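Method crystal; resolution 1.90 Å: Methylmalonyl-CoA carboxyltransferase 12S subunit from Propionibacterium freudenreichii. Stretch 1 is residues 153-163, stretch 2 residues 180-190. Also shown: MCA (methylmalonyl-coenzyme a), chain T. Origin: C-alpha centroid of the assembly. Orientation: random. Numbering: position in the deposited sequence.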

# COMPACT_ATOMS: atom_id res chain seq x y z
N GLY E 153 -30.89 12.94 12.91
CA GLY E 153 -30.04 12.34 13.93
C GLY E 153 -29.96 10.83 13.74
O GLY E 153 -28.89 10.23 13.88
N TYR E 154 -31.10 10.20 13.45
CA TYR E 154 -31.11 8.75 13.22
C TYR E 154 -30.32 8.39 11.97
O TYR E 154 -29.62 7.38 11.95
CB TYR E 154 -32.54 8.22 13.10
CG TYR E 154 -33.18 7.89 14.44
CD1 TYR E 154 -34.52 7.54 14.53
CD2 TYR E 154 -32.42 7.91 15.62
CE1 TYR E 154 -35.10 7.20 15.77
CE2 TYR E 154 -33.00 7.58 16.86
CZ TYR E 154 -34.34 7.22 16.92
OH TYR E 154 -34.91 6.88 18.13
N GLY E 155 -30.44 9.21 10.92
CA GLY E 155 -29.68 8.95 9.71
C GLY E 155 -28.19 8.90 10.04
O GLY E 155 -27.48 7.98 9.62
N LYS E 156 -27.70 9.88 10.81
CA LYS E 156 -26.28 9.91 11.18
C LYS E 156 -25.91 8.69 12.03
O LYS E 156 -24.84 8.11 11.84
CB LYS E 156 -25.93 11.20 11.94
CG LYS E 156 -26.05 12.49 11.07
CD LYS E 156 -25.64 13.73 11.86
CE LYS E 156 -25.68 14.99 11.01
NZ LYS E 156 -27.03 15.28 10.47
N MET E 157 -26.79 8.30 12.94
CA MET E 157 -26.52 7.13 13.77
C MET E 157 -26.42 5.83 12.95
O MET E 157 -25.52 5.01 13.19
CB MET E 157 -27.58 6.95 14.84
CG MET E 157 -27.27 5.79 15.79
SD MET E 157 -28.51 5.53 17.08
CE MET E 157 -28.35 7.10 17.97
N PHE E 158 -27.34 5.63 12.00
CA PHE E 158 -27.32 4.41 11.19
C PHE E 158 -26.04 4.36 10.37
O PHE E 158 -25.39 3.32 10.26
CB PHE E 158 -28.54 4.33 10.24
CG PHE E 158 -29.87 4.36 10.95
CD1 PHE E 158 -30.00 3.92 12.27
CD2 PHE E 158 -31.02 4.81 10.28
CE1 PHE E 158 -31.26 3.93 12.93
CE2 PHE E 158 -32.26 4.82 10.92
CZ PHE E 158 -32.39 4.38 12.24
N PHE E 159 -25.68 5.50 9.77
CA PHE E 159 -24.46 5.56 8.97
C PHE E 159 -23.24 5.22 9.83
O PHE E 159 -22.32 4.56 9.37
CB PHE E 159 -24.31 6.95 8.35
CG PHE E 159 -23.15 7.06 7.40
CD1 PHE E 159 -21.89 7.42 7.85
CD2 PHE E 159 -23.33 6.81 6.04
CE1 PHE E 159 -20.81 7.53 6.96
CE2 PHE E 159 -22.27 6.92 5.13
CZ PHE E 159 -21.00 7.28 5.59
N ALA E 160 -23.26 5.68 11.08
CA ALA E 160 -22.15 5.43 12.00
C ALA E 160 -22.08 3.94 12.37
O ALA E 160 -20.99 3.37 12.48
CB ALA E 160 -22.31 6.30 13.27
N ASN E 161 -23.24 3.31 12.57
CA ASN E 161 -23.27 1.87 12.92
C ASN E 161 -22.60 1.10 11.79
O ASN E 161 -21.82 0.18 12.04
CB ASN E 161 -24.71 1.35 13.07
CG ASN E 161 -25.35 1.74 14.39
OD1 ASN E 161 -26.45 2.28 14.40
ND2 ASN E 161 -24.68 1.44 15.51
N VAL E 162 -22.92 1.47 10.55
CA VAL E 162 -22.35 0.80 9.39
C VAL E 162 -20.85 1.12 9.29
O VAL E 162 -20.05 0.25 8.94
CB VAL E 162 -23.08 1.22 8.09
CG1 VAL E 162 -22.41 0.58 6.86
CG2 VAL E 162 -24.55 0.77 8.16
N LYS E 163 -20.48 2.35 9.59
CA LYS E 163 -19.06 2.72 9.53
C LYS E 163 -18.25 1.84 10.51
O LYS E 163 -17.19 1.34 10.15
CB LYS E 163 -18.90 4.20 9.87
CG LYS E 163 -17.49 4.76 9.73
CD LYS E 163 -17.51 6.25 10.08
CE LYS E 163 -16.15 6.91 9.89
NZ LYS E 163 -16.13 8.31 10.43
N GLY E 180 -40.36 2.01 16.71
CA GLY E 180 -40.12 2.54 15.38
C GLY E 180 -38.76 2.30 14.75
O GLY E 180 -38.03 1.37 15.11
N GLY E 181 -38.44 3.15 13.78
CA GLY E 181 -37.18 3.05 13.07
C GLY E 181 -35.95 3.03 13.95
O GLY E 181 -34.89 2.61 13.50
N ALA E 182 -36.07 3.49 15.19
CA ALA E 182 -34.94 3.46 16.12
C ALA E 182 -34.35 2.04 16.13
O ALA E 182 -33.15 1.85 16.30
CB ALA E 182 -35.40 3.83 17.52
N SER E 183 -35.23 1.06 15.93
CA SER E 183 -34.86 -0.36 15.91
C SER E 183 -33.78 -0.73 14.90
O SER E 183 -33.09 -1.73 15.07
CB SER E 183 -36.11 -1.21 15.65
OG SER E 183 -37.09 -1.01 16.66
N TYR E 184 -33.62 0.05 13.84
CA TYR E 184 -32.60 -0.27 12.84
C TYR E 184 -31.16 -0.12 13.36
O TYR E 184 -30.25 -0.77 12.86
CB TYR E 184 -32.82 0.56 11.58
CG TYR E 184 -34.06 0.15 10.80
CD1 TYR E 184 -35.05 1.08 10.47
CD2 TYR E 184 -34.25 -1.18 10.41
CE1 TYR E 184 -36.20 0.70 9.77
CE2 TYR E 184 -35.39 -1.58 9.71
CZ TYR E 184 -36.37 -0.62 9.39
OH TYR E 184 -37.52 -1.01 8.71
N SER E 185 -30.95 0.72 14.37
CA SER E 185 -29.61 0.89 14.93
C SER E 185 -29.20 -0.47 15.57
O SER E 185 -28.12 -1.00 15.28
CB SER E 185 -29.58 2.03 15.95
OG SER E 185 -28.27 2.24 16.45
N PRO E 186 -30.06 -1.04 16.43
CA PRO E 186 -29.69 -2.34 17.02
C PRO E 186 -29.44 -3.38 15.92
O PRO E 186 -28.52 -4.19 16.01
CB PRO E 186 -30.92 -2.68 17.86
CG PRO E 186 -31.28 -1.36 18.41
CD PRO E 186 -31.16 -0.43 17.20
N ALA E 187 -30.26 -3.34 14.88
CA ALA E 187 -30.11 -4.30 13.78
C ALA E 187 -28.77 -4.15 13.09
O ALA E 187 -28.23 -5.10 12.56
CB ALA E 187 -31.24 -4.09 12.74
N LEU E 188 -28.23 -2.93 13.09
CA LEU E 188 -26.95 -2.67 12.44
C LEU E 188 -25.75 -2.93 13.36
O LEU E 188 -24.60 -2.88 12.91
CB LEU E 188 -26.94 -1.24 11.90
CG LEU E 188 -27.92 -0.96 10.73
CD1 LEU E 188 -28.00 0.54 10.45
CD2 LEU E 188 -27.46 -1.70 9.47
N THR E 189 -25.99 -3.20 14.64
CA THR E 189 -24.89 -3.51 15.56
C THR E 189 -24.66 -5.00 15.36
O THR E 189 -25.30 -5.61 14.50
CB THR E 189 -25.25 -3.26 17.06
OG1 THR E 189 -26.31 -4.14 17.46
CG2 THR E 189 -25.68 -1.77 17.28
N ASP E 190 -23.77 -5.61 16.13
CA ASP E 190 -23.54 -7.04 15.91
C ASP E 190 -24.42 -7.99 16.70
O ASP E 190 -24.85 -9.02 16.17
CB ASP E 190 -22.08 -7.37 16.19
CG ASP E 190 -21.15 -6.57 15.32
OD1 ASP E 190 -20.30 -5.85 15.88
OD2 ASP E 190 -21.27 -6.66 14.08
C8 MCA T . -42.54 8.86 24.10
N9 MCA T . -42.59 10.19 24.51
C4 MCA T . -42.19 10.91 23.39
C5 MCA T . -41.92 9.94 22.39
N7 MCA T . -42.15 8.66 22.86
N3 MCA T . -42.06 12.29 23.25
C2 MCA T . -41.64 12.65 21.99
N1 MCA T . -41.35 11.80 20.94
C6 MCA T . -41.48 10.42 21.11
N6 MCA T . -41.18 9.63 20.08
C1' MCA T . -42.93 10.77 25.69
C2' MCA T . -44.44 10.59 25.92
O2' MCA T . -45.17 11.61 25.29
C3' MCA T . -44.50 10.56 27.43
O3' MCA T . -44.63 11.88 27.93
C4' MCA T . -43.20 9.88 27.89
O4' MCA T . -42.27 10.09 26.76
C5' MCA T . -43.22 8.32 28.12
O5' MCA T . -44.32 7.92 27.85
P1 MCA T . -45.48 7.21 28.13
O11 MCA T . -46.46 7.31 27.17
O12 MCA T . -45.67 7.84 29.29
O6 MCA T . -45.28 5.59 28.23
P2 MCA T . -45.23 4.26 28.18
O21 MCA T . -46.59 4.30 28.46
O22 MCA T . -44.23 3.55 28.87
O7 MCA T . -45.13 3.95 26.61
CPB MCA T . -44.24 4.34 25.90
CPA MCA T . -44.10 4.13 24.40
CP7 MCA T . -45.03 5.31 24.02
CP9 MCA T . -44.44 2.69 23.95
CP8 MCA T . -42.62 4.40 24.03
OP3 MCA T . -44.65 6.41 24.44
CP6 MCA T . -45.29 5.63 22.66
OP2 MCA T . -45.75 4.69 21.90
NP2 MCA T . -45.01 6.98 22.15
CP5 MCA T . -44.64 7.02 20.77
CP4 MCA T . -44.01 6.29 19.71
CP3 MCA T . -43.68 6.80 18.40
OP1 MCA T . -44.82 7.34 17.90
NP1 MCA T . -42.48 6.85 17.54
CP2 MCA T . -42.76 7.52 16.30
CP1 MCA T . -41.47 7.67 15.61
P3 MCA T . -44.90 12.69 29.33
O31 MCA T . -46.29 12.14 29.33
O32 MCA T . -44.86 14.16 29.02
O33 MCA T . -44.17 12.28 30.59
S MCA T . -41.49 8.36 14.24
CS1 MCA T . -39.89 8.02 14.36
OS1 MCA T . -39.16 7.46 15.23
CS2 MCA T . -39.49 7.36 13.19
CS3 MCA T . -38.52 7.94 12.48
CS4 MCA T . -39.79 6.01 12.47
OS4 MCA T . -39.64 5.87 11.26
OS5 MCA T . -40.19 5.12 13.21
O HOH W 1 -25.59 3.21 17.72

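This is a mostly apolar packing of one helix against a nearly parallel short helix and the 3-10 segment before it, fastened by one side-chain hydrogen bond. The axes of helix 153-163 and helix 184-188 approach to 9.1 Å, with 7° between their N-to-C directions. The backbones come close at Phe158 and Ser185, whose CA atoms lie 5.6 Å apart.

The polar link lies toward the C-terminal end of helix 153-163. Ser185 OG donates to Asn161 OD1 at 2.7 Å. A water reinforces the pair: it accepts from Asn161 ND2 (3.0 Å) and donates to Ser185 OG (3.1 Å). Met157 SD also lies 3.4 Å from Ser185 OG.

Apolar contacts make up most of the rest. The CB of Tyr184 sits over one face of the Phe158 ring, 4.2 Å from its centroid, in a CH-pi contact. Leu188 has the largest area covered by the other stretch. Its CB meets Asn161 CB at 3.6 Å, its CD1 lies 3.8 Å from Phe158 CB, and its CD2 lies 4.0 Å from Val162 CG2. At the N-terminal end, Tyr154 OH approaches Ala182 CB to 3.1 Å, a tight contact with no hydrogen bond.

The ligand lies beside this end. Gly181 N donates to MCA OS5 at 2.7 Å, almost linearly. At Gly180, a CB would clash with MCA OS5, and the backbone angles alone call for glycine.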